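Long-range contacts in SAHS1 (Ramazzottius varieornatus, PDB 5XNA), which is a secreted, heat-soluble tardigrade protein that acts as a molecular shield when water is scarce: residues R17-D22 / T129-Y134; H39-K44 / I56-K61. All coordinates share one frame; numbering follows the deposited sequence. Where two conformers were deposited one is given.

Contact 1. Residues R17-D22 / T129-Y134; sequences RIENFD and TAKRWY. With MG (magnesium ion), chain E; ZN (zinc ion), chain D; SHV (heptanoic acid), chain O.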
# COMPACT_ATOMS: atom_id res chain seq x y z
N ARG A 17 10.89 -5.04 21.60
CA ARG A 17 10.44 -5.89 20.50
C ARG A 17 10.55 -5.12 19.19
O ARG A 17 9.95 -4.05 19.03
CB ARG A 17 9.00 -6.35 20.73
CG ARG A 17 8.80 -7.30 21.91
CD ARG A 17 7.32 -7.62 22.08
NE ARG A 17 6.65 -6.62 22.89
CZ ARG A 17 5.34 -6.38 22.88
NH1 ARG A 17 4.82 -5.44 23.67
NH2 ARG A 17 4.54 -7.07 22.08
N ILE A 18 11.32 -5.66 18.25
CA ILE A 18 11.57 -5.02 16.97
C ILE A 18 11.99 -6.11 16.01
O ILE A 18 12.59 -7.11 16.42
CB ILE A 18 12.65 -3.91 17.11
CG1 ILE A 18 12.83 -3.15 15.80
CG2 ILE A 18 13.98 -4.51 17.59
CD1 ILE A 18 13.61 -1.87 15.98
N GLU A 19 11.67 -5.95 14.73
CA GLU A 19 11.91 -7.02 13.77
C GLU A 19 12.31 -6.46 12.42
O GLU A 19 11.55 -5.70 11.80
CB GLU A 19 10.67 -7.91 13.63
CG GLU A 19 10.89 -9.12 12.72
CD GLU A 19 9.66 -9.97 12.59
OE1 GLU A 19 9.34 -10.69 13.56
OE2 GLU A 19 9.01 -9.93 11.53
N ASN A 20 13.50 -6.85 11.96
CA ASN A 20 13.97 -6.61 10.59
C ASN A 20 14.09 -5.12 10.28
O ASN A 20 14.02 -4.71 9.12
CB ASN A 20 13.05 -7.28 9.56
CG ASN A 20 13.76 -7.53 8.23
OD1 ASN A 20 14.98 -7.72 8.18
ND2 ASN A 20 12.99 -7.54 7.14
N PHE A 21 14.28 -4.30 11.32
CA PHE A 21 14.22 -2.86 11.13
C PHE A 21 15.44 -2.33 10.38
O PHE A 21 15.32 -1.42 9.56
CB PHE A 21 14.07 -2.16 12.48
CG PHE A 21 13.73 -0.70 12.36
CD1 PHE A 21 12.44 -0.30 12.04
CD2 PHE A 21 14.70 0.27 12.58
CE1 PHE A 21 12.12 1.06 11.93
CE2 PHE A 21 14.39 1.61 12.48
CZ PHE A 21 13.10 2.01 12.15
N ASP A 22 16.63 -2.90 10.63
CA ASP A 22 17.80 -2.40 9.92
C ASP A 22 17.76 -2.72 8.43
O ASP A 22 18.32 -1.97 7.62
CB ASP A 22 19.09 -2.94 10.55
CG ASP A 22 19.35 -2.39 11.94
OD1 ASP A 22 18.70 -1.39 12.32
OD2 ASP A 22 20.22 -2.93 12.65
N THR A 129 9.90 -5.59 4.74
CA THR A 129 8.92 -5.34 5.79
C THR A 129 9.63 -5.33 7.14
O THR A 129 10.39 -6.25 7.44
CB THR A 129 7.83 -6.41 5.80
OG1 THR A 129 7.13 -6.40 4.55
CG2 THR A 129 6.85 -6.18 6.94
N ALA A 130 9.37 -4.30 7.95
CA ALA A 130 9.86 -4.28 9.32
C ALA A 130 8.70 -4.03 10.28
O ALA A 130 7.63 -3.55 9.90
CB ALA A 130 10.96 -3.24 9.53
N LYS A 131 8.93 -4.38 11.54
CA LYS A 131 7.91 -4.24 12.56
C LYS A 131 8.54 -3.70 13.83
O LYS A 131 9.71 -3.97 14.12
CB LYS A 131 7.19 -5.55 12.83
CG LYS A 131 6.61 -6.16 11.58
CD LYS A 131 5.28 -6.77 11.84
CE LYS A 131 4.50 -6.89 10.56
NZ LYS A 131 3.05 -6.90 10.83
N ARG A 132 7.75 -2.95 14.57
CA ARG A 132 8.18 -2.45 15.87
C ARG A 132 6.96 -2.39 16.76
O ARG A 132 5.87 -2.04 16.31
CB ARG A 132 8.84 -1.08 15.71
CG ARG A 132 9.47 -0.57 16.94
CD ARG A 132 10.39 0.57 16.58
NE ARG A 132 11.33 0.83 17.65
CZ ARG A 132 11.93 1.99 17.83
NH1 ARG A 132 11.66 3.01 17.01
NH2 ARG A 132 12.78 2.13 18.82
N TRP A 133 7.12 -2.75 18.03
CA TRP A 133 5.99 -2.79 18.94
C TRP A 133 6.13 -1.70 20.00
O TRP A 133 7.22 -1.47 20.53
CB TRP A 133 5.87 -4.17 19.61
CG TRP A 133 5.41 -5.21 18.63
CD1 TRP A 133 4.13 -5.63 18.43
CD2 TRP A 133 6.22 -5.90 17.67
NE1 TRP A 133 4.10 -6.57 17.41
CE2 TRP A 133 5.37 -6.74 16.94
CE3 TRP A 133 7.59 -5.90 17.38
CZ2 TRP A 133 5.84 -7.58 15.93
CZ3 TRP A 133 8.05 -6.73 16.38
CH2 TRP A 133 7.18 -7.56 15.67
N TYR A 134 5.00 -1.07 20.30
CA TYR A 134 4.93 0.05 21.22
C TYR A 134 3.95 -0.30 22.33
O TYR A 134 2.97 -1.02 22.12
CB TYR A 134 4.47 1.31 20.48
CG TYR A 134 5.50 1.81 19.51
CD1 TYR A 134 5.68 1.17 18.28
CD2 TYR A 134 6.29 2.92 19.81
CE1 TYR A 134 6.64 1.62 17.38
CE2 TYR A 134 7.24 3.37 18.92
CZ TYR A 134 7.42 2.73 17.71
OH TYR A 134 8.37 3.18 16.84
MG MG E . 8.03 4.42 15.24
ZN ZN D . 6.99 -10.98 11.71
C1 SHV O . 9.92 5.26 14.06
O1 SHV O . 8.89 5.77 13.55
O2 SHV O . 9.89 4.06 14.44
C2 SHV O . 11.20 6.09 14.20
C3 SHV O . 12.16 5.78 13.05
C4 SHV O . 11.77 6.61 11.83
C5 SHV O . 12.61 6.18 10.62
C6 SHV O . 11.71 6.05 9.39
C7 SHV O . 12.42 6.58 8.15
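I18 and E19 pair with R132 and K131 where strand 10-19 meets strand 128-136, the first and last strands of a fatty-acid-binding-protein-like beta barrel; strands 17-19 and 129-134 run antiparallel at 174°, their axes 4.7 Å apart. E19 and K131 form the hydrogen-bonded pair, E19 N giving to K131 O and K131 N to E19 O, while I18 and R132 are the non-hydrogen-bonded pair. W133 N reaches R17 O in a longer bond of 3.3 Å. Past the strand end, N20 takes over with its side chain: ND2 bonds T129 O at 2.9 Å, tilted from the carbonyl plane. On the face carrying E19 and K131, the W133 indole turns its edge to the other strand, with R17 O and E19 CB near the ring plane; CZ3 lies 4.0 Å from E19 CB. W133 CB lies over one face of the R17 guanidinium, which is turned 16° from the plane of the indole; R17 NH2 continues to a salt bridge with E118, as W133 NE1 does to a hydrogen bond with E120. A glycine in place of W133 would probably leave R17 without the carbon surface under its guanidinium and open a gap beside E19 CB. E19, its CG anti to the backbone N (chi1 -176°), extends OE2 to a zinc ion at 2.3 Å. On the face of I18 and R132, these side chains lie side by side, I18 CD1 3.9 Å from R132 NE, and the F21 ring meets A130 CB obliquely. R132 NH1 bonds heptanoic acid O2 at 3.3 Å, in the guanidinium plane, while its NH2 is hydrogen-bonded to H39 O and to N38; Y134 OH binds magnesium. Positive charge from R132 and the metal would probably favour the ionised carboxylate at this end of the ligand.

Contact 2. Residues H39-K44 / I56-K61; sequences HKTFHK and ISVPDK. With MG (magnesium ion), chain E; SHV (heptanoic acid), chain O; EDO (1,2-ethanediol), chain M; EDO (1,2-ethanediol), chain F.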
# COMPACT_ATOMS: atom_id res chain seq x y z
N HIS A 39 16.42 2.77 19.36
CA HIS A 39 16.41 3.87 20.31
C HIS A 39 14.99 4.21 20.74
O HIS A 39 14.04 4.10 19.95
CB HIS A 39 17.08 5.11 19.71
CG HIS A 39 18.56 5.00 19.60
ND1 HIS A 39 19.42 5.45 20.58
CD2 HIS A 39 19.35 4.48 18.63
CE1 HIS A 39 20.67 5.21 20.22
NE2 HIS A 39 20.65 4.63 19.04
N LYS A 40 14.86 4.65 21.99
CA LYS A 40 13.55 4.93 22.57
C LYS A 40 12.82 5.95 21.71
O LYS A 40 13.35 7.03 21.43
CB LYS A 40 13.72 5.44 24.00
CG LYS A 40 12.44 5.82 24.73
CD LYS A 40 11.52 4.62 24.98
CE LYS A 40 12.24 3.46 25.63
NZ LYS A 40 11.29 2.40 26.08
N THR A 41 11.62 5.59 21.27
CA THR A 41 10.86 6.36 20.30
C THR A 41 9.44 6.49 20.81
O THR A 41 8.88 5.54 21.37
CB THR A 41 10.87 5.66 18.91
OG1 THR A 41 12.22 5.56 18.44
CG2 THR A 41 10.01 6.42 17.87
N PHE A 42 8.85 7.68 20.66
CA PHE A 42 7.48 7.92 21.09
C PHE A 42 6.65 8.34 19.90
O PHE A 42 7.09 9.13 19.06
CB PHE A 42 7.39 9.00 22.17
CG PHE A 42 8.18 8.69 23.41
CD1 PHE A 42 9.53 8.99 23.47
CD2 PHE A 42 7.57 8.12 24.51
CE1 PHE A 42 10.27 8.71 24.61
CE2 PHE A 42 8.31 7.83 25.64
CZ PHE A 42 9.66 8.13 25.69
N HIS A 43 5.44 7.78 19.82
CA HIS A 43 4.42 8.23 18.89
C HIS A 43 3.25 8.72 19.72
O HIS A 43 2.70 7.97 20.52
CB HIS A 43 3.96 7.11 17.95
CG HIS A 43 4.96 6.73 16.90
ND1 HIS A 43 5.06 7.40 15.70
CD2 HIS A 43 5.89 5.75 16.87
CE1 HIS A 43 6.03 6.85 14.98
NE2 HIS A 43 6.54 5.84 15.66
N LYS A 44 2.88 9.99 19.54
CA LYS A 44 1.70 10.55 20.18
C LYS A 44 0.74 10.98 19.08
O LYS A 44 1.12 11.74 18.19
CB LYS A 44 2.06 11.72 21.10
CG LYS A 44 2.99 11.32 22.24
CD LYS A 44 3.36 12.50 23.15
CE LYS A 44 4.41 12.06 24.16
NZ LYS A 44 4.94 13.20 24.96
N ILE A 56 6.23 12.51 16.52
CA ILE A 56 7.23 11.46 16.62
C ILE A 56 8.44 12.04 17.32
O ILE A 56 8.94 13.09 16.91
CB ILE A 56 7.63 10.90 15.25
CG1 ILE A 56 6.39 10.42 14.48
CG2 ILE A 56 8.62 9.76 15.42
CD1 ILE A 56 5.83 11.45 13.51
N SER A 57 8.91 11.37 18.37
CA SER A 57 10.08 11.87 19.07
C SER A 57 11.07 10.74 19.34
O SER A 57 10.68 9.65 19.76
CB SER A 57 9.70 12.56 20.38
OG SER A 57 9.02 11.68 21.24
N VAL A 58 12.34 11.02 19.08
CA VAL A 58 13.47 10.14 19.43
C VAL A 58 14.43 11.01 20.25
O VAL A 58 15.31 11.66 19.67
CB VAL A 58 14.15 9.54 18.19
CG1 VAL A 58 15.17 8.45 18.63
CG2 VAL A 58 13.14 8.94 17.24
N PRO A 59 14.27 11.05 21.57
CA PRO A 59 15.09 11.97 22.38
C PRO A 59 16.59 11.77 22.25
O PRO A 59 17.32 12.76 22.22
CB PRO A 59 14.59 11.69 23.81
CG PRO A 59 13.17 11.27 23.60
CD PRO A 59 13.22 10.41 22.38
N ASP A 60 17.08 10.52 22.16
CA ASP A 60 18.52 10.30 21.98
C ASP A 60 19.05 11.05 20.77
O ASP A 60 20.22 11.45 20.74
CB ASP A 60 18.84 8.81 21.78
CG ASP A 60 18.73 8.00 23.06
OD1 ASP A 60 18.66 8.58 24.15
OD2 ASP A 60 18.74 6.75 22.94
N LYS A 61 18.23 11.19 19.73
CA LYS A 61 18.63 11.79 18.47
C LYS A 61 18.11 13.21 18.31
O LYS A 61 18.16 13.76 17.21
CB LYS A 61 18.17 10.90 17.32
CG LYS A 61 18.78 9.51 17.40
CD LYS A 61 18.45 8.66 16.20
CE LYS A 61 18.85 7.21 16.44
NZ LYS A 61 20.32 7.10 16.69
MG MG E . 8.03 4.42 15.24
C1 SHV O . 9.92 5.26 14.06
O1 SHV O . 8.89 5.77 13.55
O2 SHV O . 9.89 4.06 14.44
C2 SHV O . 11.20 6.09 14.20
C3 SHV O . 12.16 5.78 13.05
C4 SHV O . 11.77 6.61 11.83
C5 SHV O . 12.61 6.18 10.62
C6 SHV O . 11.71 6.05 9.39
C7 SHV O . 12.42 6.58 8.15
C1 EDO M . 14.89 5.17 16.01
O1 EDO M . 15.88 5.84 15.21
C2 EDO M . 15.31 3.72 16.22
O2 EDO M . 16.62 3.69 16.80
C1 EDO F . 11.22 -1.32 26.90
O1 EDO F . 10.83 -0.07 27.50
C2 EDO F . 10.14 -2.38 27.14
O2 EDO F . 10.55 -3.63 26.56
O HOH W 1 15.74 8.02 22.41
O HOH W 2 17.19 4.69 23.75
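F42 and S57 are the hydrogen-bonded antiparallel pair of a beta hairpin made by strands 42-47 and 52-58 of the barrel, H43 and I56 the non-hydrogen-bonded pair beside it; the axes of 42-44 and 56-58 pass 5.0 Å apart at 160°. F42 N bonds S57 O at 2.8 Å and S57 N returns to F42 O. On the outward side S57 OG comes within 3.3 Å of F42 CB, and P59 CG meets the edge of the F42 ring at CE1. On the ligand side H43 and I56 lie alongside each other: I56 CG1 is 3.5 Å from H43 ND1, an atom that is also hydrogen-bonded to H54. With CG anti to its carbonyl carbon (chi1 -73°), the H43 ring brings NE2 to magnesium at 2.1 Å, and heptanoic acid O1 sits in the ring plane. T41 and V58 cross at their branches, V58 CG2 near T41 OG1, and that hydroxyl gives its hydrogen to H39 O. Where the strands part, two waters bridge the gap: one links K40 O to D60 N, the other K40 N to D60 OD2. K61 NZ stands over one face of the H39 imidazole, 3.2 Å above its plane and nearer the CD2-NE2 side than the centre. The ring edge is taken by D60: H39 ND1 donates to D60 OD2 at 2.8 Å, almost straight at 175°, using the anti lone pair of the oxygen, with the carboxylate plane perpendicular to the ring.

In the fold
Contact 2 is nested within the chain loop that contact 1 closes, and their centres lie about 15 Å apart across neighbouring strands 10-19 and 42-47 of one sheet. R132 of contact 1 joins them directly: its NH2 is 2.6 Å from H39 O, a probable hydrogen bond, and its NH1 is 3.0 Å from T41 OG1, a weaker one. Y134 CE2 packs 3.4 Å from H43 CD2, the two rings edge-to-face. Magnesium takes one ligand from each contact, Y134 OH and H43 NE2, and both carboxylate oxygens of heptanoic acid. K121 and Y123 also bond this acid, whose bound state in the barrel is consistent with the lipid binding assigned to the protein.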